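Long-range contact in pyoverdine biosynthesis protein PvcA (Pseudomonas aeruginosa, PDB 3E59), which synthesises the isonitrile group on L-tyrosine, taking the carbon atom from C2 of ribulose 5-phosphate, in the biosynthesis of paerucumarin: residues 107-119 with 146-158. Residues are numbered along the deposited sequence; the frame is centred on the assembly and turned at random.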
# COMPACT_ATOMS: atom_id res chain seq x y z
N GLY A 107 17.39 -15.78 -0.23
CA GLY A 107 15.98 -15.48 -0.16
C GLY A 107 15.65 -14.00 -0.28
O GLY A 107 16.38 -13.24 -0.92
N ALA A 108 14.55 -13.61 0.35
CA ALA A 108 14.05 -12.26 0.28
C ALA A 108 13.24 -11.89 1.52
O ALA A 108 12.71 -12.75 2.24
CB ALA A 108 13.21 -12.06 -1.00
N LYS A 109 13.14 -10.59 1.75
CA LYS A 109 12.52 -10.04 2.93
C LYS A 109 11.67 -8.88 2.43
O LYS A 109 12.11 -8.11 1.58
CB LYS A 109 13.65 -9.54 3.83
CG LYS A 109 13.27 -9.10 5.22
CD LYS A 109 14.51 -8.55 5.91
CE LYS A 109 14.31 -8.37 7.40
NZ LYS A 109 15.61 -8.62 8.09
N ILE A 110 10.43 -8.79 2.92
CA ILE A 110 9.61 -7.60 2.66
C ILE A 110 9.31 -6.92 3.98
O ILE A 110 8.70 -7.52 4.89
CB ILE A 110 8.28 -7.92 1.91
CG1 ILE A 110 8.57 -8.52 0.54
CG2 ILE A 110 7.40 -6.63 1.76
CD1 ILE A 110 7.30 -9.07 -0.19
N THR A 111 9.74 -5.67 4.09
CA THR A 111 9.41 -4.87 5.26
C THR A 111 8.22 -3.99 4.93
O THR A 111 8.29 -3.12 4.06
CB THR A 111 10.60 -4.02 5.74
OG1 THR A 111 11.72 -4.88 5.99
CG2 THR A 111 10.25 -3.28 7.03
N VAL A 112 7.11 -4.24 5.63
CA VAL A 112 5.93 -3.41 5.53
C VAL A 112 6.19 -2.14 6.32
O VAL A 112 6.35 -2.18 7.54
CB VAL A 112 4.66 -4.15 6.04
CG1 VAL A 112 3.48 -3.18 6.20
CG2 VAL A 112 4.28 -5.29 5.11
N CYS A 113 6.27 -1.02 5.61
CA CYS A 113 6.56 0.26 6.24
C CYS A 113 5.25 1.04 6.40
O CYS A 113 4.90 1.90 5.60
CB CYS A 113 7.61 1.03 5.44
SG CYS A 113 9.24 0.18 5.40
N SER A 114 4.52 0.72 7.46
CA SER A 114 3.21 1.29 7.69
C SER A 114 3.25 2.81 7.68
O SER A 114 4.09 3.42 8.35
CB SER A 114 2.64 0.79 9.01
OG SER A 114 1.45 1.50 9.30
N ASP A 115 2.34 3.39 6.91
CA ASP A 115 2.20 4.84 6.85
C ASP A 115 1.01 5.35 7.67
O ASP A 115 0.56 6.48 7.49
CB ASP A 115 2.13 5.33 5.39
CG ASP A 115 1.14 4.53 4.52
OD1 ASP A 115 0.59 3.48 4.93
OD2 ASP A 115 0.93 4.97 3.38
N GLY A 116 0.53 4.51 8.59
CA GLY A 116 -0.64 4.85 9.40
C GLY A 116 -0.38 6.08 10.23
O GLY A 116 -1.22 6.96 10.33
N ARG A 117 0.81 6.13 10.82
CA ARG A 117 1.19 7.22 11.69
C ARG A 117 1.52 8.50 10.93
O ARG A 117 1.41 9.57 11.52
CB ARG A 117 2.37 6.80 12.58
CG ARG A 117 2.60 7.70 13.80
CD ARG A 117 1.54 7.48 14.88
NE ARG A 117 1.70 6.19 15.54
CZ ARG A 117 0.76 5.60 16.27
NH1 ARG A 117 -0.42 6.18 16.44
NH2 ARG A 117 1.00 4.42 16.83
N VAL A 118 1.90 8.41 9.65
CA VAL A 118 2.40 9.59 8.91
C VAL A 118 1.34 10.67 8.62
O VAL A 118 1.67 11.86 8.53
CB VAL A 118 3.22 9.22 7.60
CG1 VAL A 118 4.14 8.02 7.82
CG2 VAL A 118 2.33 9.00 6.40
N PHE A 119 0.07 10.25 8.49
CA PHE A 119 -1.01 11.15 8.04
C PHE A 119 -1.59 12.08 9.11
O PHE A 119 -1.76 13.29 8.89
CB PHE A 119 -2.12 10.35 7.36
CG PHE A 119 -1.62 9.48 6.23
CD1 PHE A 119 -1.88 8.11 6.22
CD2 PHE A 119 -0.88 10.02 5.17
CE1 PHE A 119 -1.43 7.30 5.18
CE2 PHE A 119 -0.41 9.21 4.14
CZ PHE A 119 -0.68 7.85 4.14
N ALA A 146 4.09 -16.20 8.90
CA ALA A 146 4.93 -15.48 7.96
C ALA A 146 6.24 -15.10 8.63
O ALA A 146 6.23 -14.42 9.66
CB ALA A 146 4.21 -14.26 7.44
N THR A 147 7.35 -15.56 8.08
CA THR A 147 8.65 -15.25 8.64
C THR A 147 9.47 -14.28 7.77
O THR A 147 10.56 -13.86 8.18
CB THR A 147 9.48 -16.53 8.88
OG1 THR A 147 9.79 -17.14 7.62
CG2 THR A 147 8.74 -17.53 9.76
N HIS A 148 8.97 -13.92 6.59
CA HIS A 148 9.75 -13.05 5.68
C HIS A 148 9.18 -11.65 5.62
O HIS A 148 9.60 -10.82 4.81
CB HIS A 148 9.87 -13.68 4.30
CG HIS A 148 10.38 -15.10 4.33
ND1 HIS A 148 9.60 -16.18 3.99
CD2 HIS A 148 11.57 -15.61 4.71
CE1 HIS A 148 10.28 -17.29 4.15
NE2 HIS A 148 11.49 -16.98 4.58
N ILE A 149 8.21 -11.40 6.50
CA ILE A 149 7.50 -10.13 6.55
C ILE A 149 7.86 -9.41 7.84
O ILE A 149 7.57 -9.90 8.93
CB ILE A 149 5.95 -10.33 6.43
CG1 ILE A 149 5.60 -11.13 5.18
CG2 ILE A 149 5.20 -8.98 6.38
CD1 ILE A 149 6.21 -10.60 3.87
N GLY A 150 8.50 -8.25 7.72
CA GLY A 150 8.75 -7.39 8.87
C GLY A 150 7.86 -6.16 8.85
O GLY A 150 7.23 -5.86 7.84
N VAL A 151 7.80 -5.46 9.98
CA VAL A 151 7.06 -4.21 10.08
C VAL A 151 7.99 -3.11 10.58
O VAL A 151 8.79 -3.33 11.48
CB VAL A 151 5.80 -4.32 11.01
CG1 VAL A 151 5.01 -3.03 10.99
CG2 VAL A 151 4.88 -5.46 10.56
N PHE A 152 7.89 -1.95 9.95
CA PHE A 152 8.62 -0.76 10.37
C PHE A 152 7.62 0.39 10.41
O PHE A 152 7.07 0.78 9.38
CB PHE A 152 9.74 -0.48 9.36
CG PHE A 152 10.66 0.65 9.75
CD1 PHE A 152 11.71 0.43 10.65
CD2 PHE A 152 10.49 1.91 9.19
CE1 PHE A 152 12.56 1.47 11.01
CE2 PHE A 152 11.34 2.97 9.55
CZ PHE A 152 12.37 2.75 10.45
N ASN A 153 7.37 0.92 11.61
CA ASN A 153 6.47 2.06 11.80
C ASN A 153 7.26 3.35 11.97
O ASN A 153 8.48 3.30 12.16
CB ASN A 153 5.56 1.83 13.01
CG ASN A 153 4.89 0.46 13.00
OD1 ASN A 153 5.17 -0.41 13.84
ND2 ASN A 153 4.00 0.26 12.05
N LEU A 154 6.59 4.49 11.91
CA LEU A 154 7.26 5.78 12.12
C LEU A 154 8.02 5.86 13.46
O LEU A 154 9.07 6.50 13.54
CB LEU A 154 6.26 6.94 12.00
CG LEU A 154 6.76 8.40 12.04
CD1 LEU A 154 7.92 8.66 11.07
CD2 LEU A 154 5.61 9.37 11.80
N GLU A 155 7.48 5.20 14.49
CA GLU A 155 8.06 5.25 15.84
C GLU A 155 9.30 4.38 16.00
O GLU A 155 9.99 4.46 17.01
CB GLU A 155 7.02 4.90 16.91
CG GLU A 155 6.23 3.63 16.66
CD GLU A 155 4.89 3.90 15.98
OE1 GLU A 155 4.82 4.74 15.05
OE2 GLU A 155 3.91 3.24 16.38
N ASP A 156 9.57 3.55 14.99
CA ASP A 156 10.77 2.72 14.99
C ASP A 156 11.99 3.44 14.45
O ASP A 156 13.10 2.91 14.50
CB ASP A 156 10.52 1.43 14.20
CG ASP A 156 9.38 0.60 14.77
OD1 ASP A 156 9.23 0.57 16.01
OD2 ASP A 156 8.62 -0.01 13.98
N VAL A 157 11.79 4.65 13.92
CA VAL A 157 12.90 5.47 13.42
C VAL A 157 13.83 5.81 14.59
O VAL A 157 13.48 6.59 15.48
CB VAL A 157 12.43 6.75 12.66
CG1 VAL A 157 13.62 7.61 12.23
CG2 VAL A 157 11.56 6.37 11.46
N ARG A 158 15.01 5.19 14.56
CA ARG A 158 16.01 5.33 15.62
C ARG A 158 16.33 6.79 15.93
O ARG A 158 16.45 7.17 17.09
CB ARG A 158 17.29 4.56 15.25
CG ARG A 158 18.26 4.32 16.38
CD ARG A 158 19.39 3.40 15.94
NE ARG A 158 20.57 3.52 16.80
CZ ARG A 158 21.70 2.82 16.64
NH1 ARG A 158 21.81 1.93 15.65
NH2 ARG A 158 22.72 3.00 17.47
O HOH W 1 3.85 4.56 10.61
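The guanidinium of Arg117 meets the carboxylate of Glu155 at its edge, the two planes turned 36° apart. Arg117 NH2 donates to Glu155 OE2 over 3.2 Å, almost straight and in the guanidinium plane but tilted out of the carboxylate plane, on its syn side; Arg117 NE makes a weak bond to Glu155 OE1 at 3.5 Å. Bends at chi2 and chi3 fold the arginine back toward this partner. Arg117 NH1 forms a salt bridge with Asp127, Arg117 NH2 a hydrogen bond with Ser131, and Glu155 OE2 one with Gln134, all on helix 127-144. The Phe152 ring has Cys113 SG obliquely beside it, 5.5 Å from the ring centroid, and Phe248 packs edge-to-face with it. The ring, its CG trans to the backbone N (chi1 -174°), is carried away from 107-119, and CB of Phe152 touches CG2 of Thr111 at 3.7 Å. Thr147 OG1 covers one face of the His148 ring, which Ala108 O approaches obliquely.

Strands 108-112 and 149-151 pair in parallel, the latter forming an edge of the five-stranded parallel sheet. Ile110 N donates to His148 O and Gly150 N to Ile110 O; Val112 N reaches Gly150 O at 2.7 Å, and Phe152 N bonds to Val112 O. On the face bearing Ile110, Val112, Ile149 and Val151, CD1 of Ile149 packs on CB of Ile110 at 3.9 Å. Where the strands diverge, a water donates to Ser114 O and accepts from Leu154 N. CB of Leu154 lies against CB of Arg117.

The chemistry thus runs from backbone pairing through water to a salt bridge. Separate polar links from each charged group to helix 127-144, the crossover between the strands, should restrict their rotation and tie the chain after each strand to it.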